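Local coordinates for protein L-asparagine oxygenase (Streptomyces coelicolor, PDB 2OG5) that hydroxylates free L-asparagine at its beta carbon, using Fe(II), 2-oxoglutarate and dioxygen, to supply (2S,3S)-3-hydroxyasparagine for a calcium-dependent lipopeptide antibiotic, at residues T115-R124 with K150-V161; T223-T234 with A268-A279. One frame throughout, in Å; residues are numbered along the deposited sequence.

In the fold
Two separate contacts, their centres 33 Å apart, illustrate how an Fe(II)/2-oxoglutarate oxygenase of the clavaminate synthase family surrounds its jelly-roll with loops and helices. Contact 1 borders the asparagine pocket: the side chain of Q156 lies about 3 Å from that of R329, and the side chains of K150 and N170 are about 3 Å apart, R329 and N170 both binding substrate. The Q156 side chain is still about 9 Å from a sodium ion, which here occupies the site of the iron ligands H179, E181 and H311. Contact 2 lies peripherally, its centre about 25 Å from that of the chain, though the side chain of A268 comes within about 7 Å of that of H179. The nearest atoms of contacts 1 and 2 are about 16 Å apart.

Contact 1. Residues T115-R124 with K150-V161; sequences TPRVNGSVQR and KNGALVQDVVPV. With ACY (acetic acid), chain C.
S121 and D157, flanking the single bridge of V122 with Q156, are joined by side chains as well as backbone. The S121 hydroxyl gives a very short hydrogen bond, 2.5 Å from OG to D157 OD2, and S121 O accepts from D157 N. In the conformer described here, one of two, K150 bends at CB-CG (chi2 -84°) and brings NZ to 2.8 Å from S121 O; it also donates to D157 O on a lone pair, one nitrogen linking the 115-124 loop to strand 156-158. An almost straight bond of 2.9 Å joins Q123 N to V155 O, and one water bridges P116 O and P160 O.

A second polar group gathers at R124. Its NE and NH2 grip the two oxygens of an acetate, probably from the crystallisation liquor, which N151 ND2 also holds, while A153 CB lies over one guanidinium face, 3.5 Å above its plane. D64 forms a salt bridge with NH1.

Among apolar pairs, V122 CB meets A153 CB at 3.5 Å and T115 CG2 presses tightly on V159 CG1. V161 sets CG1 against R117 O and CG2 against V118 O.

Strand 156-158 runs between the 115-124 loop and strand 326-333, whose Q328 and W326 hold D157 OD1. Its R329, which binds L-asparagine, bonds Q156 OE1, making Q156 a second-shell neighbour of the substrate site; K150 touches N170, another asparagine-binding residue, and V155 packs against helix 128-140.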
# COMPACT_ATOMS: atom_id res chain seq x y z
N THR A 115 -6.15 -13.28 -14.86
CA THR A 115 -6.36 -12.45 -13.69
C THR A 115 -7.59 -12.95 -12.92
O THR A 115 -8.65 -13.15 -13.53
CB THR A 115 -6.59 -10.99 -14.13
OG1 THR A 115 -5.46 -10.55 -14.90
CG2 THR A 115 -6.78 -10.08 -12.93
N PRO A 116 -7.45 -13.18 -11.60
CA PRO A 116 -8.60 -13.61 -10.80
C PRO A 116 -9.76 -12.61 -10.87
O PRO A 116 -9.53 -11.42 -11.06
CB PRO A 116 -8.04 -13.68 -9.37
CG PRO A 116 -6.59 -13.77 -9.52
CD PRO A 116 -6.22 -13.08 -10.79
N ARG A 117 -10.98 -13.11 -10.70
CA ARG A 117 -12.18 -12.33 -10.90
C ARG A 117 -13.18 -12.47 -9.74
O ARG A 117 -14.37 -12.23 -9.92
CB ARG A 117 -12.82 -12.78 -12.21
CG ARG A 117 -13.77 -11.79 -12.81
CD ARG A 117 -14.27 -12.25 -14.16
NE ARG A 117 -13.16 -12.57 -15.05
CZ ARG A 117 -13.26 -13.34 -16.13
NH1 ARG A 117 -14.42 -13.87 -16.50
NH2 ARG A 117 -12.18 -13.57 -16.86
N VAL A 118 -12.69 -12.85 -8.57
CA VAL A 118 -13.52 -12.99 -7.38
C VAL A 118 -13.11 -11.95 -6.36
O VAL A 118 -11.95 -11.53 -6.33
CB VAL A 118 -13.41 -14.40 -6.77
CG1 VAL A 118 -13.92 -15.43 -7.77
CG2 VAL A 118 -11.97 -14.72 -6.37
N ASN A 119 -14.07 -11.50 -5.55
CA ASN A 119 -13.76 -10.56 -4.48
C ASN A 119 -13.04 -11.29 -3.35
O ASN A 119 -13.31 -12.47 -3.10
CB ASN A 119 -15.02 -9.87 -3.97
CG ASN A 119 -14.72 -8.64 -3.11
OD1 ASN A 119 -15.45 -8.31 -2.19
ND2 ASN A 119 -13.62 -7.97 -3.41
N GLY A 120 -12.13 -10.61 -2.68
CA GLY A 120 -11.40 -11.23 -1.57
C GLY A 120 -10.27 -12.15 -2.01
O GLY A 120 -9.74 -12.92 -1.21
N SER A 121 -9.90 -12.07 -3.29
CA SER A 121 -8.81 -12.87 -3.85
C SER A 121 -7.49 -12.58 -3.11
O SER A 121 -7.13 -11.42 -2.95
CB SER A 121 -8.66 -12.50 -5.34
OG SER A 121 -7.73 -13.34 -5.99
N VAL A 122 -6.81 -13.62 -2.64
CA VAL A 122 -5.52 -13.48 -1.95
C VAL A 122 -4.55 -14.58 -2.39
O VAL A 122 -4.96 -15.58 -2.97
CB VAL A 122 -5.70 -13.52 -0.40
CG1 VAL A 122 -6.56 -12.37 0.06
CG2 VAL A 122 -6.30 -14.85 0.02
N GLN A 123 -3.27 -14.39 -2.07
CA GLN A 123 -2.21 -15.32 -2.47
C GLN A 123 -1.83 -16.20 -1.28
O GLN A 123 -0.96 -15.84 -0.49
CB GLN A 123 -1.00 -14.55 -3.00
CG GLN A 123 0.12 -15.41 -3.57
CD GLN A 123 -0.30 -16.17 -4.81
OE1 GLN A 123 -0.91 -15.60 -5.72
NE2 GLN A 123 -0.00 -17.46 -4.84
N ARG A 124 -2.49 -17.34 -1.16
CA ARG A 124 -2.24 -18.28 -0.07
C ARG A 124 -1.09 -19.22 -0.40
O ARG A 124 -0.41 -19.70 0.50
CB ARG A 124 -3.48 -19.12 0.25
CG ARG A 124 -4.69 -18.33 0.74
CD ARG A 124 -4.46 -17.76 2.12
NE ARG A 124 -5.63 -17.06 2.64
CZ ARG A 124 -5.62 -16.28 3.72
NH1 ARG A 124 -4.50 -16.12 4.42
NH2 ARG A 124 -6.72 -15.67 4.13
N LYS A 150 -9.73 -8.91 3.68
CA LYS A 150 -9.08 -9.95 2.89
C LYS A 150 -8.67 -11.14 3.77
O LYS A 150 -7.64 -11.80 3.53
CB LYS A 150 -7.88 -9.38 2.13
CG LYS A 150 -8.25 -8.35 1.05
CD LYS A 150 -8.62 -9.02 -0.25
CE LYS A 150 -8.29 -8.17 -1.46
NZ LYS A 150 -8.38 -8.98 -2.68
N ASN A 151 -9.46 -11.41 4.81
CA ASN A 151 -9.24 -12.53 5.72
C ASN A 151 -7.83 -12.56 6.33
O ASN A 151 -7.31 -13.62 6.67
CB ASN A 151 -9.60 -13.86 5.03
CG ASN A 151 -11.10 -13.99 4.76
OD1 ASN A 151 -11.92 -13.22 5.27
ND2 ASN A 151 -11.47 -15.01 3.98
N GLY A 152 -7.23 -11.39 6.49
CA GLY A 152 -5.93 -11.28 7.13
C GLY A 152 -4.76 -11.80 6.32
O GLY A 152 -3.67 -11.95 6.87
N ALA A 153 -4.96 -12.03 5.02
CA ALA A 153 -3.87 -12.54 4.17
C ALA A 153 -2.76 -11.51 4.04
O ALA A 153 -3.02 -10.32 3.88
CB ALA A 153 -4.38 -12.89 2.80
N LEU A 154 -1.52 -11.96 4.08
CA LEU A 154 -0.39 -11.04 3.95
C LEU A 154 -0.19 -10.52 2.54
O LEU A 154 0.35 -9.43 2.36
CB LEU A 154 0.91 -11.68 4.42
CG LEU A 154 0.92 -12.12 5.88
CD1 LEU A 154 2.30 -12.63 6.26
CD2 LEU A 154 0.48 -11.00 6.81
N VAL A 155 -0.62 -11.29 1.54
CA VAL A 155 -0.47 -10.91 0.14
C VAL A 155 -1.86 -10.92 -0.51
O VAL A 155 -2.47 -11.99 -0.66
CB VAL A 155 0.51 -11.84 -0.60
CG1 VAL A 155 0.63 -11.43 -2.06
CG2 VAL A 155 1.89 -11.85 0.10
N GLN A 156 -2.33 -9.75 -0.92
CA GLN A 156 -3.73 -9.56 -1.33
C GLN A 156 -3.79 -9.11 -2.78
O GLN A 156 -2.98 -8.29 -3.23
CB GLN A 156 -4.40 -8.51 -0.43
CG GLN A 156 -4.23 -8.84 1.06
CD GLN A 156 -4.81 -7.80 2.01
OE1 GLN A 156 -5.42 -6.81 1.60
NE2 GLN A 156 -4.58 -8.03 3.30
N ASP A 157 -4.76 -9.63 -3.52
CA ASP A 157 -4.91 -9.29 -4.93
C ASP A 157 -5.70 -8.01 -5.10
O ASP A 157 -6.68 -7.75 -4.39
CB ASP A 157 -5.61 -10.41 -5.70
CG ASP A 157 -4.78 -11.67 -5.79
OD1 ASP A 157 -3.57 -11.58 -6.03
OD2 ASP A 157 -5.34 -12.78 -5.66
N VAL A 158 -5.24 -7.19 -6.05
CA VAL A 158 -5.99 -6.01 -6.47
C VAL A 158 -6.41 -6.28 -7.92
O VAL A 158 -5.59 -6.18 -8.85
CB VAL A 158 -5.14 -4.74 -6.34
CG1 VAL A 158 -5.96 -3.50 -6.70
CG2 VAL A 158 -4.58 -4.62 -4.91
N VAL A 159 -7.68 -6.67 -8.10
CA VAL A 159 -8.22 -7.11 -9.39
C VAL A 159 -9.68 -6.70 -9.48
O VAL A 159 -10.39 -6.73 -8.48
CB VAL A 159 -8.11 -8.65 -9.57
CG1 VAL A 159 -6.65 -9.09 -9.59
CG2 VAL A 159 -8.86 -9.39 -8.45
N PRO A 160 -10.14 -6.31 -10.68
CA PRO A 160 -11.53 -5.88 -10.79
C PRO A 160 -12.50 -7.05 -10.79
O PRO A 160 -12.23 -8.06 -11.43
CB PRO A 160 -11.56 -5.16 -12.14
CG PRO A 160 -10.50 -5.84 -12.95
CD PRO A 160 -9.42 -6.20 -11.97
N VAL A 161 -13.63 -6.90 -10.10
CA VAL A 161 -14.62 -7.97 -9.97
C VAL A 161 -15.97 -7.51 -10.52
O VAL A 161 -16.45 -6.43 -10.14
CB VAL A 161 -14.81 -8.34 -8.49
CG1 VAL A 161 -15.85 -9.43 -8.33
CG2 VAL A 161 -13.47 -8.79 -7.88
C ACY C . -9.00 -16.62 1.36
O ACY C . -9.13 -15.93 2.39
OXT ACY C . -8.08 -17.44 1.16
CH3 ACY C . -10.02 -16.42 0.28
O HOH W 1 -10.34 -9.39 -12.71
O HOH W 2 -10.20 -9.92 -5.28
O HOH W 3 -10.92 -7.99 -3.03
O HOH W 4 -1.13 -14.24 1.80
O HOH W 5 -3.91 -14.94 -6.27
O HOH W 6 -4.36 -15.30 7.20

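Contact 2. Residues T223-T234 with A268-A279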
# COMPACT_ATOMS: atom_id res chain seq x y z
N THR A 223 -7.45 26.74 6.42
CA THR A 223 -7.47 25.30 6.16
C THR A 223 -6.46 24.58 7.04
O THR A 223 -6.80 23.59 7.67
CB THR A 223 -7.25 25.00 4.66
OG1 THR A 223 -8.44 25.35 3.95
CG2 THR A 223 -6.94 23.52 4.42
N VAL A 224 -5.23 25.10 7.11
CA VAL A 224 -4.21 24.47 7.96
C VAL A 224 -4.67 24.44 9.42
O VAL A 224 -4.62 23.40 10.07
CB VAL A 224 -2.83 25.17 7.83
CG1 VAL A 224 -1.83 24.61 8.84
CG2 VAL A 224 -2.31 25.02 6.40
N ASP A 225 -5.16 25.57 9.93
CA ASP A 225 -5.70 25.61 11.29
C ASP A 225 -6.82 24.58 11.50
O ASP A 225 -6.85 23.89 12.52
CB ASP A 225 -6.23 27.01 11.62
CG ASP A 225 -5.12 28.02 11.90
OD1 ASP A 225 -3.94 27.62 12.05
OD2 ASP A 225 -5.44 29.22 11.97
N ALA A 226 -7.72 24.46 10.53
CA ALA A 226 -8.81 23.49 10.61
C ALA A 226 -8.29 22.04 10.68
O ALA A 226 -8.78 21.24 11.48
CB ALA A 226 -9.78 23.65 9.43
N LEU A 227 -7.28 21.72 9.88
CA LEU A 227 -6.79 20.35 9.77
C LEU A 227 -6.08 19.87 11.04
O LEU A 227 -6.00 18.67 11.31
CB LEU A 227 -5.88 20.18 8.54
CG LEU A 227 -6.58 20.32 7.19
CD1 LEU A 227 -5.55 20.39 6.05
CD2 LEU A 227 -7.57 19.18 6.95
N TRP A 228 -5.57 20.82 11.84
CA TRP A 228 -4.97 20.51 13.15
C TRP A 228 -6.00 20.37 14.28
O TRP A 228 -5.64 19.94 15.38
CB TRP A 228 -3.94 21.59 13.54
CG TRP A 228 -2.65 21.48 12.81
CD1 TRP A 228 -2.21 22.29 11.81
CD2 TRP A 228 -1.62 20.51 13.03
NE1 TRP A 228 -0.97 21.88 11.38
CE2 TRP A 228 -0.58 20.79 12.11
CE3 TRP A 228 -1.47 19.42 13.90
CZ2 TRP A 228 0.58 20.02 12.04
CZ3 TRP A 228 -0.31 18.68 13.83
CH2 TRP A 228 0.70 18.98 12.91
N ALA A 229 -7.25 20.73 14.02
CA ALA A 229 -8.29 20.71 15.05
C ALA A 229 -8.99 19.34 15.07
O ALA A 229 -9.10 18.69 14.03
CB ALA A 229 -9.31 21.82 14.80
N PRO A 230 -9.46 18.91 16.25
CA PRO A 230 -10.14 17.62 16.37
C PRO A 230 -11.57 17.66 15.85
O PRO A 230 -12.53 17.51 16.62
CB PRO A 230 -10.10 17.35 17.87
CG PRO A 230 -10.16 18.69 18.47
CD PRO A 230 -9.37 19.59 17.56
N GLU A 231 -11.73 17.87 14.54
CA GLU A 231 -13.03 18.13 13.96
C GLU A 231 -13.34 17.22 12.77
O GLU A 231 -14.10 17.59 11.87
CB GLU A 231 -13.12 19.61 13.58
CG GLU A 231 -12.96 20.51 14.81
CD GLU A 231 -13.04 21.98 14.52
OE1 GLU A 231 -13.28 22.36 13.35
OE2 GLU A 231 -12.88 22.77 15.47
N PHE A 232 -12.76 16.02 12.80
CA PHE A 232 -12.92 15.04 11.73
C PHE A 232 -13.18 13.65 12.31
O PHE A 232 -12.45 13.19 13.20
CB PHE A 232 -11.68 15.01 10.85
CG PHE A 232 -11.26 16.37 10.36
CD1 PHE A 232 -11.74 16.87 9.16
CD2 PHE A 232 -10.40 17.15 11.12
CE1 PHE A 232 -11.34 18.12 8.70
CE2 PHE A 232 -10.01 18.40 10.69
CZ PHE A 232 -10.48 18.89 9.47
N ARG A 233 -14.19 12.97 11.79
CA ARG A 233 -14.57 11.65 12.27
C ARG A 233 -14.37 10.62 11.16
O ARG A 233 -14.99 10.73 10.11
CB ARG A 233 -16.04 11.68 12.68
CG ARG A 233 -16.56 10.40 13.31
CD ARG A 233 -18.03 10.54 13.69
NE ARG A 233 -18.24 11.61 14.68
CZ ARG A 233 -18.22 11.45 16.01
NH1 ARG A 233 -17.98 10.26 16.56
NH2 ARG A 233 -18.44 12.50 16.80
N THR A 234 -13.52 9.63 11.40
CA THR A 234 -13.29 8.54 10.44
C THR A 234 -13.69 7.22 11.10
O THR A 234 -12.89 6.58 11.77
CB THR A 234 -11.82 8.51 9.99
OG1 THR A 234 -11.43 9.81 9.55
CG2 THR A 234 -11.61 7.51 8.83
N ALA A 268 -14.45 8.39 3.53
CA ALA A 268 -14.98 7.98 4.83
C ALA A 268 -14.93 9.09 5.89
O ALA A 268 -15.82 9.18 6.74
CB ALA A 268 -14.25 6.75 5.33
N THR A 269 -13.92 9.95 5.83
CA THR A 269 -13.75 10.99 6.86
C THR A 269 -14.87 12.03 6.76
O THR A 269 -15.09 12.61 5.69
CB THR A 269 -12.37 11.69 6.75
OG1 THR A 269 -11.33 10.71 6.91
CG2 THR A 269 -12.23 12.77 7.84
N GLU A 270 -15.55 12.25 7.87
CA GLU A 270 -16.68 13.18 7.94
C GLU A 270 -16.27 14.42 8.74
O GLU A 270 -15.78 14.29 9.86
CB GLU A 270 -17.85 12.52 8.66
CG GLU A 270 -18.52 11.38 7.88
CD GLU A 270 -19.34 11.86 6.70
OE1 GLU A 270 -19.79 13.02 6.70
OE2 GLU A 270 -19.54 11.06 5.76
N PRO A 271 -16.47 15.62 8.17
CA PRO A 271 -16.20 16.84 8.91
C PRO A 271 -17.29 17.09 9.95
O PRO A 271 -18.47 16.87 9.66
CB PRO A 271 -16.24 17.92 7.83
CG PRO A 271 -17.17 17.39 6.81
CD PRO A 271 -16.98 15.90 6.81
N VAL A 272 -16.90 17.55 11.13
CA VAL A 272 -17.82 17.81 12.24
C VAL A 272 -18.21 19.29 12.32
O VAL A 272 -19.17 19.65 13.01
CB VAL A 272 -17.20 17.34 13.59
CG1 VAL A 272 -17.97 17.88 14.79
CG2 VAL A 272 -17.13 15.83 13.63
N THR A 273 -17.47 20.15 11.62
CA THR A 273 -17.75 21.59 11.55
C THR A 273 -17.69 22.07 10.10
O THR A 273 -17.20 21.35 9.23
CB THR A 273 -16.71 22.38 12.35
OG1 THR A 273 -15.41 22.22 11.75
CG2 THR A 273 -16.66 21.91 13.79
N GLU A 274 -18.18 23.28 9.84
CA GLU A 274 -18.15 23.83 8.49
C GLU A 274 -16.73 24.14 8.03
O GLU A 274 -16.40 23.91 6.87
CB GLU A 274 -19.02 25.09 8.37
CG GLU A 274 -19.04 25.72 6.95
CD GLU A 274 -19.31 24.70 5.84
OE1 GLU A 274 -20.29 23.93 5.97
OE2 GLU A 274 -18.56 24.67 4.84
N ARG A 275 -15.88 24.66 8.92
CA ARG A 275 -14.50 24.95 8.55
C ARG A 275 -13.77 23.65 8.19
O ARG A 275 -12.95 23.64 7.27
CB ARG A 275 -13.76 25.73 9.65
CG ARG A 275 -13.42 24.97 10.93
CD ARG A 275 -12.33 25.72 11.68
NE ARG A 275 -12.00 25.11 12.97
CZ ARG A 275 -10.98 25.50 13.74
NH1 ARG A 275 -10.18 26.50 13.36
NH2 ARG A 275 -10.76 24.90 14.89
N ALA A 276 -14.09 22.57 8.89
CA ALA A 276 -13.54 21.24 8.59
C ALA A 276 -13.95 20.78 7.19
O ALA A 276 -13.13 20.26 6.44
CB ALA A 276 -13.97 20.23 9.63
N ALA A 277 -15.23 20.98 6.86
CA ALA A 277 -15.72 20.64 5.52
C ALA A 277 -14.99 21.42 4.43
O ALA A 277 -14.58 20.84 3.43
CB ALA A 277 -17.23 20.89 5.44
N GLU A 278 -14.82 22.73 4.63
CA GLU A 278 -14.07 23.56 3.69
C GLU A 278 -12.62 23.09 3.56
O GLU A 278 -12.07 23.06 2.46
CB GLU A 278 -14.10 25.04 4.10
CG GLU A 278 -13.44 25.98 3.08
CD GLU A 278 -13.57 27.44 3.47
OE1 GLU A 278 -14.67 28.01 3.31
OE2 GLU A 278 -12.55 28.02 3.92
N ALA A 279 -12.02 22.74 4.70
CA ALA A 279 -10.62 22.26 4.76
C ALA A 279 -10.43 20.99 3.94
O ALA A 279 -9.43 20.86 3.21
CB ALA A 279 -10.19 22.03 6.20
O HOH W 7 -10.35 27.05 5.07
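E231 and R275 form a side-on salt bridge, each carboxylate oxygen taking one guanidinium nitrogen: R275 NE lies 3.1 Å from E231 OE1, and R275 NH2 approaches E231 OE2 from above the carboxylate plane. The two flat groups are turned 49° apart. OE1 takes a second bond, 2.7 Å from T273 OG1, arriving from the opposite face of the carboxylate to NE, so that this oxygen is gripped from both sides. Beside them A276 CB sits against F232 CE1 at 3.5 Å, and A279 CB touches both A226 CB and L227 CD2.

The start of helix 274-290 helps to place T273, its N-cap residue, whose OG1 accepts from A276 N while donating to E231. With CG between backbone N and carbonyl carbon (chi1 71°), the otherwise extended R275 chain passes A226 CB to reach the carboxylate, and A226 CA lies over one face of its guanidinium.

The axes of helix segments 223-227 and 274-279 approach to 8.7 Å and cross at -113°, next to a two-stranded antiparallel ribbon, 232-233 with 270-271. F232 and P271 are its non-hydrogen-bonded pair; R233 and E270, the hydrogen-bonded one, are linked by two bonds of 2.8 Å, N to O each way. V272 N adds a further backbone bond to E231 O. At the far end the hydroxyls of T234 and T269 share a hydrogen bond, and D265 N donates to T269 OG1. Farther out, E282 and L280, both of helix 274-290, respectively bond T223 OG1 and pack on F232 and P271.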